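Local coordinates for protein HigA antitoxin (Streptococcus pneumoniae TIGR4, PDB 6AF4) that probably binds DNA through a helix-turn-helix domain, as the antitoxin partner of a HigBA toxin-antitoxin system, at residues E52-S57 with L77-S82. Numbering follows the deposited sequence.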
ATOM      1  N   GLU H  52       8.725  14.464 -11.851  1.00 83.87           N
ATOM      2  CA  GLU H  52       8.857  15.769 -11.211  1.00 87.96           C
ATOM      3  C   GLU H  52       7.558  16.234 -10.554  1.00 89.17           C
ATOM      4  O   GLU H  52       7.584  17.086  -9.663  1.00 96.98           O
ATOM      5  CB  GLU H  52       9.340  16.812 -12.221  1.00 93.20           C
ATOM      6  CG  GLU H  52       8.296  17.280 -13.219  1.00100.27           C
ATOM      7  CD  GLU H  52       8.918  17.757 -14.518  1.00103.57           C
ATOM      8  OE1 GLU H  52      10.138  18.019 -14.526  1.00108.95           O
ATOM      9  OE2 GLU H  52       8.188  17.877 -15.527  1.00106.32           O
ATOM     10  N   MET H  53       6.428  15.681 -10.983  1.00 82.71           N
ATOM     11  CA  MET H  53       5.157  15.984 -10.334  1.00 79.10           C
ATOM     12  C   MET H  53       5.115  15.371  -8.936  1.00 82.92           C
ATOM     13  O   MET H  53       4.714  16.024  -7.973  1.00 89.57           O
ATOM     14  CB  MET H  53       3.970  15.472 -11.160  1.00 80.01           C
ATOM     15  CG  MET H  53       3.656  16.280 -12.412  1.00 81.50           C
ATOM     16  SD  MET H  53       2.253  15.606 -13.334  1.00 83.68           S
ATOM     17  CE  MET H  53       0.880  16.102 -12.297  1.00 66.02           C
ATOM     18  N   SER H  54       5.525  14.110  -8.839  1.00 82.78           N
ATOM     19  CA  SER H  54       5.428  13.356  -7.592  1.00 79.71           C
ATOM     20  C   SER H  54       6.680  13.408  -6.714  1.00 78.45           C
ATOM     21  O   SER H  54       6.644  13.000  -5.552  1.00 74.99           O
ATOM     22  CB  SER H  54       5.106  11.897  -7.906  1.00 73.21           C
ATOM     23  OG  SER H  54       6.144  11.310  -8.674  1.00 69.74           O
ATOM     24  N   GLY H  55       7.784  13.906  -7.262  1.00 76.46           N
ATOM     25  CA  GLY H  55       9.048  13.892  -6.548  1.00 77.22           C
ATOM     26  C   GLY H  55       9.687  12.512  -6.488  1.00 77.96           C
ATOM     27  O   GLY H  55      10.810  12.359  -6.004  1.00 85.69           O
ATOM     28  N   VAL H  56       8.968  11.506  -6.977  1.00 68.60           N
ATOM     29  CA  VAL H  56       9.475  10.139  -7.044  1.00 70.68           C
ATOM     30  C   VAL H  56      10.273   9.953  -8.332  1.00 71.50           C
ATOM     31  O   VAL H  56       9.862  10.429  -9.390  1.00 65.34           O
ATOM     32  CB  VAL H  56       8.324   9.111  -6.980  1.00 72.57           C
ATOM     33  CG1 VAL H  56       8.847   7.693  -7.160  1.00 62.38           C
ATOM     34  CG2 VAL H  56       7.567   9.243  -5.668  1.00 69.70           C
ATOM     35  N   SER H  57      11.409   9.264  -8.253  1.00 71.70           N
ATOM     36  CA  SER H  57      12.293   9.168  -9.408  1.00 73.91           C
ATOM     37  C   SER H  57      11.759   8.213 -10.472  1.00 75.77           C
ATOM     38  O   SER H  57      10.771   7.514 -10.256  1.00 77.27           O
ATOM     39  CB  SER H  57      13.689   8.720  -8.969  1.00 70.84           C
ATOM     40  OG  SER H  57      13.644   7.445  -8.358  1.00 63.97           O
ATOM     41  N   LEU H  77       1.375   6.257  -2.617  1.00 55.14           N
ATOM     42  CA  LEU H  77       0.502   7.373  -2.271  1.00 56.06           C
ATOM     43  C   LEU H  77       0.935   8.666  -2.958  1.00 56.57           C
ATOM     44  O   LEU H  77       0.096   9.484  -3.332  1.00 54.61           O
ATOM     45  CB  LEU H  77       0.467   7.572  -0.753  1.00 57.41           C
ATOM     46  CG  LEU H  77      -0.251   6.498   0.068  1.00 60.49           C
ATOM     47  CD1 LEU H  77       0.085   6.632   1.549  1.00 63.82           C
ATOM     48  CD2 LEU H  77      -1.754   6.569  -0.151  1.00 65.71           C
ATOM     49  N   LYS H  78       2.244   8.843  -3.124  1.00 54.93           N
ATOM     50  CA  LYS H  78       2.786  10.011  -3.813  1.00 57.44           C
ATOM     51  C   LYS H  78       2.426  10.004  -5.294  1.00 62.31           C
ATOM     52  O   LYS H  78       1.921  10.995  -5.827  1.00 62.48           O
ATOM     53  CB  LYS H  78       4.308  10.077  -3.660  1.00 60.82           C
ATOM     54  CG  LYS H  78       4.795  10.580  -2.310  1.00 68.90           C
ATOM     55  CD  LYS H  78       6.297  10.831  -2.342  1.00 72.54           C
ATOM     56  CE  LYS H  78       6.859  11.059  -0.949  1.00 80.50           C
ATOM     57  NZ  LYS H  78       8.329  11.296  -0.987  1.00 90.92           N
ATOM     58  N   VAL H  79       2.697   8.884  -5.955  1.00 56.05           N
ATOM     59  CA  VAL H  79       2.419   8.746  -7.379  1.00 56.83           C
ATOM     60  C   VAL H  79       0.925   8.884  -7.664  1.00 58.58           C
ATOM     61  O   VAL H  79       0.527   9.568  -8.608  1.00 61.92           O
ATOM     62  CB  VAL H  79       2.927   7.397  -7.921  1.00 53.44           C
ATOM     63  CG1 VAL H  79       2.473   7.193  -9.357  1.00 50.89           C
ATOM     64  CG2 VAL H  79       4.444   7.325  -7.817  1.00 49.71           C
ATOM     65  N   LEU H  80       0.102   8.248  -6.836  1.00 57.42           N
ATOM     66  CA  LEU H  80      -1.348   8.315  -6.999  1.00 63.53           C
ATOM     67  C   LEU H  80      -1.883   9.734  -6.805  1.00 58.59           C
ATOM     68  O   LEU H  80      -2.809  10.155  -7.499  1.00 55.02           O
ATOM     69  CB  LEU H  80      -2.042   7.359  -6.024  1.00 54.81           C
ATOM     70  CG  LEU H  80      -1.944   5.863  -6.329  1.00 56.78           C
ATOM     71  CD1 LEU H  80      -2.643   5.050  -5.250  1.00 54.56           C
ATOM     72  CD2 LEU H  80      -2.522   5.549  -7.700  1.00 53.36           C
ATOM     73  N   ALA H  81      -1.298  10.464  -5.858  1.00 58.97           N
ATOM     74  CA  ALA H  81      -1.742  11.819  -5.540  1.00 63.07           C
ATOM     75  C   ALA H  81      -1.605  12.751  -6.738  1.00 60.83           C
ATOM     76  O   ALA H  81      -2.463  13.601  -6.976  1.00 60.81           O
ATOM     77  CB  ALA H  81      -0.966  12.366  -4.357  1.00 57.00           C
ATOM     78  N   SER H  82      -0.520  12.583  -7.488  1.00 60.57           N
ATOM     79  CA  SER H  82      -0.290  13.363  -8.698  1.00 61.06           C
ATOM     80  C   SER H  82      -1.364  13.078  -9.742  1.00 64.15           C
ATOM     81  O   SER H  82      -1.687  13.934 -10.569  1.00 67.76           O
ATOM     82  CB  SER H  82       1.093  13.058  -9.277  1.00 65.49           C
ATOM     83  OG  SER H  82       2.098  13.150  -8.283  1.00 72.52           O
TER
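The hydroxyl of Ser-54, a residue whose CB faces helix 73-82 and packs on Ser-82 OG across the contact, is gripped by two backbone groups, one in its own helix and one in the turn that follows: OG receives the N-H of Val-56 at 3.3 Å, N to OG, with an angle of 154° at the hydrogen, and it also hydrogen-bonds to the carbonyl oxygen of Leu-50. The bond from Val-56 closes an ST turn. With chi1 at 62°, OG sits between the backbone N and the carbonyl carbon, while Gly-55 breaks the helix with positive phi. Across the interface Ser-82 OG hydrogen-bonds back to its own helix, donating to Lys-78 O at 3.3 Å with the donor tilted 26° from the carbonyl plane. The backbones of the two segments approach most closely at Ser-54 and Val-79, CA to CA 5.5 Å. Helix 47-54, this turn and helix 58-65 form the helix-turn-helix of an XRE-type domain, and helix 73-82 packs against the C-terminal end of helix 47-54. After Gly-55, Val-56 crosses the extended Lys-78 chain obliquely, its CG2 touching Lys-78 CD at 3.9 Å; the same methyl meets Val-79 CG2 at 4.2 Å. Val-79 continues inward onto Leu-36, Ile-61 and Met-64, the buried side of the domain. The exposed Met-53, bent at chi3, brings CE to 3.8 Å from Ser-82 O. Lys-78 packs in addition on Glu-25 of the second subunit.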